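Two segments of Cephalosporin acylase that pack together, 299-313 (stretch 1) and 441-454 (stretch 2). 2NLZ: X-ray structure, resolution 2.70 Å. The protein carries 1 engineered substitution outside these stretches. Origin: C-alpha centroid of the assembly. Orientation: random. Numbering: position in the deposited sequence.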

# COMPACT_ATOMS: atom_id res chain seq x y z
N LYS D 299 -13.75 14.14 -15.44
CA LYS D 299 -13.79 14.60 -16.82
C LYS D 299 -13.51 13.45 -17.81
O LYS D 299 -14.23 13.32 -18.81
CB LYS D 299 -12.84 15.78 -17.03
CG LYS D 299 -13.29 17.05 -16.32
CD LYS D 299 -12.13 18.04 -16.19
CE LYS D 299 -12.58 19.33 -15.53
NZ LYS D 299 -11.41 20.22 -15.29
N GLN D 300 -12.50 12.63 -17.52
CA GLN D 300 -12.24 11.42 -18.31
C GLN D 300 -13.53 10.64 -18.49
O GLN D 300 -14.03 10.53 -19.60
CB GLN D 300 -11.21 10.50 -17.63
CG GLN D 300 -9.76 10.92 -17.75
CD GLN D 300 -8.79 9.90 -17.17
OE1 GLN D 300 -8.95 9.46 -16.04
NE2 GLN D 300 -7.77 9.54 -17.93
N ILE D 301 -14.08 10.15 -17.37
CA ILE D 301 -15.28 9.29 -17.34
C ILE D 301 -16.51 9.93 -18.00
O ILE D 301 -17.22 9.28 -18.76
CB ILE D 301 -15.61 8.82 -15.88
CG1 ILE D 301 -14.51 7.91 -15.34
CG2 ILE D 301 -16.92 8.06 -15.80
CD1 ILE D 301 -14.45 7.83 -13.82
N GLU D 302 -16.73 11.22 -17.74
CA GLU D 302 -17.87 11.91 -18.35
C GLU D 302 -17.77 12.04 -19.86
O GLU D 302 -18.73 11.74 -20.57
CB GLU D 302 -18.09 13.27 -17.71
CG GLU D 302 -18.47 13.21 -16.23
CD GLU D 302 -19.85 12.63 -15.98
OE1 GLU D 302 -20.04 11.39 -16.09
OE2 GLU D 302 -20.75 13.42 -15.64
N ALA D 303 -16.59 12.46 -20.35
CA ALA D 303 -16.31 12.59 -21.79
C ALA D 303 -16.47 11.26 -22.50
O ALA D 303 -17.11 11.17 -23.56
CB ALA D 303 -14.91 13.16 -22.02
N MET D 304 -15.89 10.22 -21.91
CA MET D 304 -15.99 8.88 -22.45
C MET D 304 -17.45 8.50 -22.60
O MET D 304 -17.86 8.01 -23.65
CB MET D 304 -15.24 7.87 -21.58
CG MET D 304 -15.28 6.42 -22.09
SD MET D 304 -14.99 6.25 -23.86
CE MET D 304 -13.28 6.77 -24.01
N LYS D 305 -18.23 8.74 -21.55
CA LYS D 305 -19.64 8.39 -21.53
C LYS D 305 -20.39 8.99 -22.71
O LYS D 305 -21.07 8.27 -23.42
CB LYS D 305 -20.29 8.79 -20.21
CG LYS D 305 -20.16 7.72 -19.14
CD LYS D 305 -20.22 8.31 -17.74
CE LYS D 305 -21.64 8.71 -17.36
NZ LYS D 305 -21.65 9.45 -16.06
N LEU D 306 -20.23 10.30 -22.93
CA LEU D 306 -20.96 10.97 -24.01
C LEU D 306 -20.59 10.43 -25.38
O LEU D 306 -21.46 10.17 -26.21
CB LEU D 306 -20.73 12.48 -23.95
CG LEU D 306 -21.17 13.15 -22.64
CD1 LEU D 306 -20.39 14.45 -22.39
CD2 LEU D 306 -22.70 13.38 -22.62
N ALA D 307 -19.29 10.23 -25.59
CA ALA D 307 -18.76 9.71 -26.84
C ALA D 307 -19.22 8.28 -27.12
O ALA D 307 -19.47 7.92 -28.28
CB ALA D 307 -17.24 9.78 -26.81
N PHE D 308 -19.34 7.47 -26.07
CA PHE D 308 -19.63 6.06 -26.26
C PHE D 308 -21.07 5.83 -26.70
O PHE D 308 -21.34 4.95 -27.52
CB PHE D 308 -19.31 5.25 -25.00
CG PHE D 308 -18.65 3.93 -25.27
CD1 PHE D 308 -19.20 3.02 -26.16
CD2 PHE D 308 -17.46 3.60 -24.63
CE1 PHE D 308 -18.58 1.80 -26.42
CE2 PHE D 308 -16.83 2.37 -24.88
CZ PHE D 308 -17.39 1.47 -25.78
N VAL D 309 -21.99 6.64 -26.18
CA VAL D 309 -23.40 6.50 -26.57
C VAL D 309 -23.62 7.08 -27.97
O VAL D 309 -24.55 6.69 -28.68
CB VAL D 309 -24.36 7.10 -25.53
CG1 VAL D 309 -25.73 6.46 -25.67
CG2 VAL D 309 -23.86 6.82 -24.14
N ASP D 310 -22.74 7.99 -28.36
CA ASP D 310 -22.70 8.47 -29.74
C ASP D 310 -22.21 7.40 -30.66
O ASP D 310 -22.87 7.08 -31.64
CB ASP D 310 -21.80 9.69 -29.87
CG ASP D 310 -22.51 10.96 -29.50
OD1 ASP D 310 -23.76 10.94 -29.43
OD2 ASP D 310 -21.83 11.98 -29.29
N GLY D 311 -21.06 6.83 -30.33
CA GLY D 311 -20.47 5.75 -31.14
C GLY D 311 -21.38 4.55 -31.29
O GLY D 311 -21.44 3.94 -32.36
N MET D 312 -22.12 4.22 -30.23
CA MET D 312 -23.04 3.09 -30.25
C MET D 312 -24.29 3.37 -31.09
O MET D 312 -24.90 2.46 -31.64
CB MET D 312 -23.43 2.67 -28.83
CG MET D 312 -22.66 1.48 -28.31
SD MET D 312 -22.53 1.58 -26.52
CE MET D 312 -22.81 -0.14 -26.05
N LYS D 313 -24.65 4.65 -31.17
CA LYS D 313 -25.80 5.08 -31.95
C LYS D 313 -25.47 5.12 -33.44
O LYS D 313 -26.23 4.62 -34.27
CB LYS D 313 -26.29 6.46 -31.46
CG LYS D 313 -27.44 7.08 -32.24
CD LYS D 313 -28.81 6.55 -31.81
CE LYS D 313 -29.95 7.12 -32.68
NZ LYS D 313 -30.07 8.62 -32.61
N GLY D 441 -12.99 -5.81 -25.58
CA GLY D 441 -14.38 -5.57 -25.97
C GLY D 441 -14.76 -4.11 -25.95
O GLY D 441 -14.20 -3.29 -26.68
N PHE D 442 -15.73 -3.77 -25.10
CA PHE D 442 -16.19 -2.38 -24.96
C PHE D 442 -15.33 -1.53 -24.00
O PHE D 442 -15.55 -0.33 -23.85
CB PHE D 442 -17.66 -2.33 -24.55
CG PHE D 442 -18.61 -2.77 -25.63
CD1 PHE D 442 -19.13 -4.07 -25.65
CD2 PHE D 442 -18.98 -1.89 -26.64
CE1 PHE D 442 -20.01 -4.47 -26.66
CE2 PHE D 442 -19.86 -2.29 -27.65
CZ PHE D 442 -20.38 -3.58 -27.65
N MET D 443 -14.35 -2.18 -23.37
CA MET D 443 -13.30 -1.47 -22.63
C MET D 443 -12.38 -0.69 -23.59
O MET D 443 -11.80 0.34 -23.22
CB MET D 443 -12.48 -2.47 -21.79
CG MET D 443 -11.09 -1.99 -21.34
SD MET D 443 -11.17 -0.94 -19.88
CE MET D 443 -9.50 -0.29 -19.81
N GLN D 444 -12.30 -1.17 -24.83
CA GLN D 444 -11.25 -0.75 -25.76
C GLN D 444 -11.05 0.76 -25.92
O GLN D 444 -9.95 1.26 -25.65
CB GLN D 444 -11.34 -1.49 -27.11
CG GLN D 444 -10.99 -2.98 -26.96
CD GLN D 444 -10.48 -3.63 -28.22
OE1 GLN D 444 -10.86 -4.75 -28.56
NE2 GLN D 444 -9.59 -2.94 -28.92
N PRO D 445 -12.11 1.49 -26.30
CA PRO D 445 -11.92 2.94 -26.44
C PRO D 445 -11.54 3.62 -25.11
O PRO D 445 -10.74 4.56 -25.11
CB PRO D 445 -13.28 3.43 -26.93
CG PRO D 445 -13.95 2.22 -27.48
CD PRO D 445 -13.49 1.10 -26.63
N GLN D 446 -12.11 3.12 -24.01
CA GLN D 446 -11.84 3.64 -22.68
C GLN D 446 -10.37 3.44 -22.31
O GLN D 446 -9.74 4.34 -21.74
CB GLN D 446 -12.76 3.00 -21.65
CG GLN D 446 -14.21 2.93 -22.14
CD GLN D 446 -15.20 2.56 -21.04
OE1 GLN D 446 -15.22 3.16 -19.95
NE2 GLN D 446 -16.06 1.58 -21.34
N GLY D 447 -9.84 2.27 -22.68
CA GLY D 447 -8.41 1.98 -22.51
C GLY D 447 -7.51 2.81 -23.41
O GLY D 447 -6.40 3.18 -23.02
N HIS D 448 -7.99 3.10 -24.61
CA HIS D 448 -7.31 4.00 -25.52
C HIS D 448 -7.27 5.42 -24.94
O HIS D 448 -6.24 6.10 -25.01
CB HIS D 448 -8.01 4.02 -26.89
CG HIS D 448 -7.63 2.87 -27.77
ND1 HIS D 448 -7.51 3.00 -29.14
CD2 HIS D 448 -7.33 1.58 -27.49
CE1 HIS D 448 -7.17 1.84 -29.66
NE2 HIS D 448 -7.06 0.96 -28.69
N MET D 449 -8.38 5.87 -24.35
CA MET D 449 -8.40 7.21 -23.77
C MET D 449 -7.45 7.29 -22.60
O MET D 449 -6.75 8.29 -22.43
CB MET D 449 -9.81 7.62 -23.32
CG MET D 449 -9.93 9.13 -23.10
SD MET D 449 -11.46 9.81 -22.40
CE MET D 449 -11.58 8.81 -20.95
N GLN D 450 -7.40 6.22 -21.80
CA GLN D 450 -6.55 6.22 -20.61
C GLN D 450 -5.07 6.22 -20.97
O GLN D 450 -4.35 7.09 -20.48
CB GLN D 450 -6.94 5.13 -19.61
CG GLN D 450 -8.25 5.46 -18.90
CD GLN D 450 -8.88 4.26 -18.20
OE1 GLN D 450 -8.44 3.86 -17.12
NE2 GLN D 450 -9.93 3.70 -18.79
N VAL D 451 -4.62 5.31 -21.86
CA VAL D 451 -3.19 5.30 -22.22
C VAL D 451 -2.77 6.59 -22.92
O VAL D 451 -1.65 7.06 -22.73
CB VAL D 451 -2.72 4.06 -23.06
CG1 VAL D 451 -3.10 2.75 -22.39
CG2 VAL D 451 -3.24 4.10 -24.47
N MET D 452 -3.68 7.17 -23.71
CA MET D 452 -3.36 8.42 -24.41
C MET D 452 -3.17 9.58 -23.45
O MET D 452 -2.22 10.36 -23.58
CB MET D 452 -4.40 8.77 -25.50
CG MET D 452 -4.23 8.00 -26.83
SD MET D 452 -2.57 8.13 -27.54
CE MET D 452 -1.70 6.72 -26.85
N MET D 453 -4.04 9.67 -22.45
CA MET D 453 -3.90 10.71 -21.44
C MET D 453 -2.73 10.44 -20.49
O MET D 453 -2.03 11.36 -20.09
CB MET D 453 -5.20 10.88 -20.68
CG MET D 453 -6.26 11.48 -21.52
SD MET D 453 -7.46 12.28 -20.48
CE MET D 453 -8.86 11.31 -20.88
N ASN D 454 -2.51 9.17 -20.16
CA ASN D 454 -1.34 8.76 -19.38
C ASN D 454 -0.05 9.13 -20.09
O ASN D 454 0.95 9.45 -19.45
CB ASN D 454 -1.38 7.26 -19.09
CG ASN D 454 -2.50 6.87 -18.14
OD1 ASN D 454 -3.16 7.72 -17.54
ND2 ASN D 454 -2.73 5.56 -18.01

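Residues 299-313 form a continuous helix that packs against the 444-454 helix and the residues just before it. The axes run roughly antiparallel, at 142°, and approach to 10.8 Å. No hydrogen bond or salt bridge crosses the interface; 539 Å² is buried, largely through methionine, phenylalanine and the aliphatic parts of glutamines.

The residues of stretch 1 that do most of this work, Gln-300, Met-304, Phe-308 and Met-312, recur every four positions and so line one side of the helix. Met-304 lies where the backbones come nearest, its CA 6.7 Å from Gln-446 CA. Its t, p, p conformation folds the thioether so that CE reaches 3.6 Å from Met-449 CB and 3.5 Å from Pro-445 O, while CG rests 3.7 Å from Gln-446 CG.

Met-449 answers with an extended chi1 and chi2 (both t) before turning at chi3 (p), which brings its CE to 3.3 Å from the backbone Gln-300 O. The CA-to-CB bond of Gln-300 points sideways to stretch 2, but its m, t chain brings the end nearer; CG meets Met-453 CE at 3.3 Å, and OE1 is hydrogen-bonded elsewhere in the structure. The unbranched chain of Met-449 also places its CE 3.7 Å from Gln-300 CB.

Toward the other end, Phe-308 adopts a chi1 of -139°, between the standard wells. Its ring presents an edge to Phe-442 O (CE2 to O, 3.2 Å), and CE2 also lies 3.9 Å from Pro-445 CG. Phe-308 CE1 in turn approaches the edge of the Phe-442 ring, 3.7 Å from CD2. Met-312 CE extends the apolar patch, 4.0 Å from Phe-442 CE2.

Within stretch 2, the m, t side chain of Gln-446 runs extended beyond chi1 and its NE2 donates to Phe-442 O at 3.2 Å, while OE1 is hydrogen-bonded elsewhere in the structure and the methylenes pack against Met-304.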